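Local coordinates for protein glycosyl hydrolase, family 38 (Enterococcus faecalis, PDB 5KBP) that is a family 38 glycosyl hydrolase that probably works as an alpha-mannosidase, cleaving terminal mannose from carbohydrates, at residues 701-704 / 705-708; 66-69 / 70-73. One frame throughout, in Å; residues are numbered along the deposited sequence.

Overall arrangement
Interaction 2 comes first along the chain, at residues 66-73 within the family 38 N-terminal domain, and interaction 1 follows much later, at residues 701-708 in the family 38 C-terminal domain. Their centres are 51 Å apart and their nearest atoms about 37 Å, so the two do not touch. Both are local contacts on the surface, away from the calcium-binding residues Phe253 and Tyr256. Interaction 2 turns the chain from helix 59-65 into helix 72-80 beside the second subunit, whereas interaction 1 belongs to a loop between two beta-sheets. In interaction 2, Arg68 forms a salt bridge with Asp338 of the second subunit; interaction 1 joins the C-terminal domain to residues 288-295 of the same chain.

Interaction 1. Residues 701-704 / 705-708; sequences QVSD and TWEN
Val702 lies across Trp706 at about a right angle, its two methyl groups turned to the base and the face of the indole. CG1 does the closest touching, 3.4 Å from Trp706 CB, and also meets the pyrrole side of the ring, where Val702 CG1 is 3.6 Å from Trp706 CD1; CG2 sits over one face. A chi1 of 139°, away from a staggered position, sets the valine's CG1 against Trp706 CB. Trp706 sends its ring off with CG anti to the backbone N (chi1 -170°), which carries the indole away from the turn while leaving CB pressed against residues 702 and 703.

Ser703 approaches from another direction: its OG is 3.5 Å from Trp706 CB and oblique to the ring. The hydroxyl's polar partner is the carbonyl of Gln288, so toward the tryptophan it offers only van der Waals contact. Residues 703-706 form a type I beta turn, with Asp704 and Thr705 at its corners. The bond that would close it, from Trp706 N to Ser703 O, is weak and long at 3.5 Å.

On the pyrrole side of the indole, NE1 points to the carbonyl oxygen of Asn708, which lies in the ring plane; this bond from Trp706 NE1 to Asn708 O is short at 2.8 Å but bent to 126° and weak. NE1 is also hydrogen-bonded to Thr710 O, and two acceptors at one N-H would restrain the rotation of the ring.

Asn708 ND2 binds the carbonyl of Gly292, and Glu707 pairs through its backbone with Asp291. The loop runs from strand 695-699, an outermost strand of a nine-stranded antiparallel sheet within this chain, to strand 713-714, bonding to residues 288-292 on the way.

Interaction 2. Residues 66-69 / 70-73; sequences QVRP and EKKE. With SO4 (sulfate ion), chain C; SO4 (sulfate ion), chain E.
Lys71 folds back alongside Arg68, the two side chains pointing the same way, and the closest packing is at their roots, where Arg68 CB lies 3.6 Å from Lys71 CG. That same CG sits over one face of the guanidinium, offset toward its rim. Bends in the lysine at chi2 and chi3 (-69° and -67°) curl its chain past the arginine. Beneath them the backbone makes two overlapping 3-10 turns: Lys71 N bonds to Arg68 O at 3.2 Å and Lys72 N to Pro69 O at 3.3 Å. Lys71 takes the N-cap position of the following helix.

The outer end of the pair is polar. A sulfate ion, probably from the crystallisation liquor, lies at the guanidinium edge, where Arg68 NH2 reaches sulfate O2 at 3.0 Å; Lys71 NZ grips sulfate O1, also at 3.0 Å. The anion bridges the two cations. The guanidinium also makes salt bridges, through NE to Asp338 of the second subunit and through NH1 to Asp37. The loose, solvent side belongs to Pro69, Glu70 and Lys72, all exposed. Lys72 extends fully toward a second sulfate, but its very short approach is doubtful in detail.

Arg68 also rests on Ile33 of helix 25-45, while Lys71 and Lys72 touch Tyr64 and Leu65 of helix 59-65, placing the turn between that helix and helix 72-80.

Interaction 1. Residues 701-704 / 705-708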
# COMPACT_ATOMS: atom_id res chain seq x y z
N GLN A 701 -11.37 -7.17 -41.23
CA GLN A 701 -10.39 -7.77 -42.13
C GLN A 701 -8.98 -7.40 -41.68
O GLN A 701 -8.65 -6.22 -41.55
CB GLN A 701 -10.63 -7.31 -43.57
N VAL A 702 -8.17 -8.41 -41.43
CA VAL A 702 -6.84 -8.22 -40.87
C VAL A 702 -5.85 -7.88 -41.98
O VAL A 702 -5.95 -8.38 -43.10
CB VAL A 702 -6.43 -9.48 -40.07
CG1 VAL A 702 -4.98 -9.84 -40.30
CG2 VAL A 702 -6.71 -9.28 -38.59
N SER A 703 -4.89 -7.01 -41.67
CA SER A 703 -3.94 -6.53 -42.66
C SER A 703 -3.06 -7.67 -43.18
O SER A 703 -3.04 -8.78 -42.64
CB SER A 703 -3.06 -5.42 -42.07
OG SER A 703 -2.18 -5.93 -41.08
N ASP A 704 -2.32 -7.37 -44.25
CA ASP A 704 -1.54 -8.40 -44.93
C ASP A 704 -0.28 -8.78 -44.15
O ASP A 704 0.07 -9.96 -44.08
CB ASP A 704 -1.17 -7.93 -46.34
CG ASP A 704 -2.38 -7.46 -47.12
OD1 ASP A 704 -3.25 -6.78 -46.53
OD2 ASP A 704 -2.46 -7.76 -48.33
N THR A 705 0.41 -7.79 -43.57
CA THR A 705 1.61 -8.07 -42.80
C THR A 705 1.30 -8.83 -41.52
O THR A 705 2.21 -9.43 -40.93
CB THR A 705 2.33 -6.76 -42.45
OG1 THR A 705 2.21 -5.84 -43.55
CG2 THR A 705 3.80 -7.01 -42.17
N TRP A 706 0.05 -8.83 -41.08
CA TRP A 706 -0.32 -9.40 -39.79
C TRP A 706 -0.20 -10.92 -39.81
O TRP A 706 -0.64 -11.58 -40.76
CB TRP A 706 -1.75 -8.98 -39.46
CG TRP A 706 -2.21 -9.30 -38.08
CD1 TRP A 706 -2.62 -10.51 -37.61
CD2 TRP A 706 -2.35 -8.37 -36.99
NE1 TRP A 706 -2.99 -10.40 -36.29
CE2 TRP A 706 -2.83 -9.10 -35.89
CE3 TRP A 706 -2.10 -7.00 -36.85
CZ2 TRP A 706 -3.08 -8.50 -34.65
CZ3 TRP A 706 -2.34 -6.41 -35.62
CH2 TRP A 706 -2.82 -7.16 -34.54
N GLU A 707 0.40 -11.47 -38.76
CA GLU A 707 0.60 -12.91 -38.64
C GLU A 707 0.02 -13.51 -37.37
O GLU A 707 -0.02 -14.74 -37.25
CB GLU A 707 2.10 -13.25 -38.71
CG GLU A 707 2.80 -12.72 -39.95
CD GLU A 707 4.31 -12.87 -39.87
OE1 GLU A 707 4.80 -13.48 -38.89
OE2 GLU A 707 5.00 -12.37 -40.78
N ASN A 708 -0.42 -12.69 -36.42
CA ASN A 708 -1.02 -13.21 -35.19
C ASN A 708 -2.38 -13.82 -35.50
O ASN A 708 -3.21 -13.17 -36.14
CB ASN A 708 -1.15 -12.08 -34.17
CG ASN A 708 -1.44 -12.58 -32.76
OD1 ASN A 708 -2.24 -13.49 -32.56
ND2 ASN A 708 -0.79 -11.96 -31.78

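Interaction 2. Residues 66-69 / 70-73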
# COMPACT_ATOMS: atom_id res chain seq x y z
N GLN A 66 10.41 14.26 -2.04
CA GLN A 66 9.91 13.60 -0.84
C GLN A 66 11.00 12.83 -0.11
O GLN A 66 10.84 12.53 1.08
CB GLN A 66 8.73 12.68 -1.18
CG GLN A 66 9.10 11.41 -1.93
CD GLN A 66 7.99 10.38 -1.87
OE1 GLN A 66 7.16 10.39 -0.96
NE2 GLN A 66 7.96 9.48 -2.85
N VAL A 67 12.10 12.52 -0.80
CA VAL A 67 13.26 11.92 -0.14
C VAL A 67 14.30 12.97 0.22
O VAL A 67 14.93 12.88 1.28
CB VAL A 67 13.87 10.82 -1.04
CG1 VAL A 67 15.04 10.15 -0.34
CG2 VAL A 67 12.82 9.80 -1.41
N ARG A 68 14.49 13.97 -0.64
CA ARG A 68 15.47 15.04 -0.42
C ARG A 68 14.77 16.39 -0.45
O ARG A 68 14.90 17.15 -1.42
CB ARG A 68 16.58 14.99 -1.46
CG ARG A 68 17.17 13.61 -1.70
CD ARG A 68 18.58 13.72 -2.25
NE ARG A 68 19.48 14.30 -1.27
CZ ARG A 68 20.73 14.69 -1.53
NH1 ARG A 68 21.22 14.56 -2.75
NH2 ARG A 68 21.48 15.20 -0.57
N PRO A 69 14.02 16.73 0.60
CA PRO A 69 13.26 17.99 0.58
C PRO A 69 14.14 19.23 0.62
O PRO A 69 13.73 20.27 0.10
CB PRO A 69 12.37 17.89 1.82
CG PRO A 69 13.12 16.98 2.74
CD PRO A 69 13.82 15.99 1.86
N GLU A 70 15.33 19.14 1.21
CA GLU A 70 16.21 20.30 1.28
C GLU A 70 16.88 20.63 -0.04
O GLU A 70 17.65 21.60 -0.10
CB GLU A 70 17.27 20.09 2.37
CG GLU A 70 16.70 20.10 3.78
CD GLU A 70 17.76 19.91 4.84
OE1 GLU A 70 17.41 19.53 5.98
OE2 GLU A 70 18.95 20.14 4.55
N LYS A 71 16.61 19.87 -1.10
CA LYS A 71 17.12 20.15 -2.43
C LYS A 71 16.11 20.90 -3.29
O LYS A 71 16.32 21.04 -4.50
CB LYS A 71 17.52 18.85 -3.13
CG LYS A 71 18.48 17.98 -2.33
CD LYS A 71 19.86 18.60 -2.22
CE LYS A 71 20.56 18.66 -3.57
NZ LYS A 71 21.94 19.19 -3.44
N LYS A 72 15.01 21.37 -2.70
CA LYS A 72 13.95 22.01 -3.49
C LYS A 72 14.44 23.28 -4.16
O LYS A 72 14.09 23.56 -5.31
CB LYS A 72 12.74 22.30 -2.60
CG LYS A 72 11.60 23.00 -3.34
CD LYS A 72 10.34 23.06 -2.51
CE LYS A 72 9.19 23.65 -3.32
NZ LYS A 72 7.89 23.58 -2.59
N GLU A 73 15.25 24.08 -3.46
CA GLU A 73 15.77 25.31 -4.05
C GLU A 73 16.68 25.01 -5.23
O GLU A 73 16.68 25.74 -6.23
CB GLU A 73 16.51 26.14 -3.00
CG GLU A 73 15.59 26.86 -2.02
CD GLU A 73 14.61 27.78 -2.71
OE1 GLU A 73 13.45 27.87 -2.24
OE2 GLU A 73 14.98 28.41 -3.73
S SO4 C . 24.49 16.70 -1.76
O1 SO4 C . 23.47 17.65 -1.31
O2 SO4 C . 24.43 15.49 -0.93
O3 SO4 C . 25.81 17.31 -1.63
O4 SO4 C . 24.24 16.34 -3.15
S SO4 E . 8.46 26.44 -0.65
O1 SO4 E . 8.59 26.67 0.79
O2 SO4 E . 7.58 25.30 -0.88
O3 SO4 E . 9.78 26.16 -1.21
O4 SO4 E . 7.90 27.63 -1.28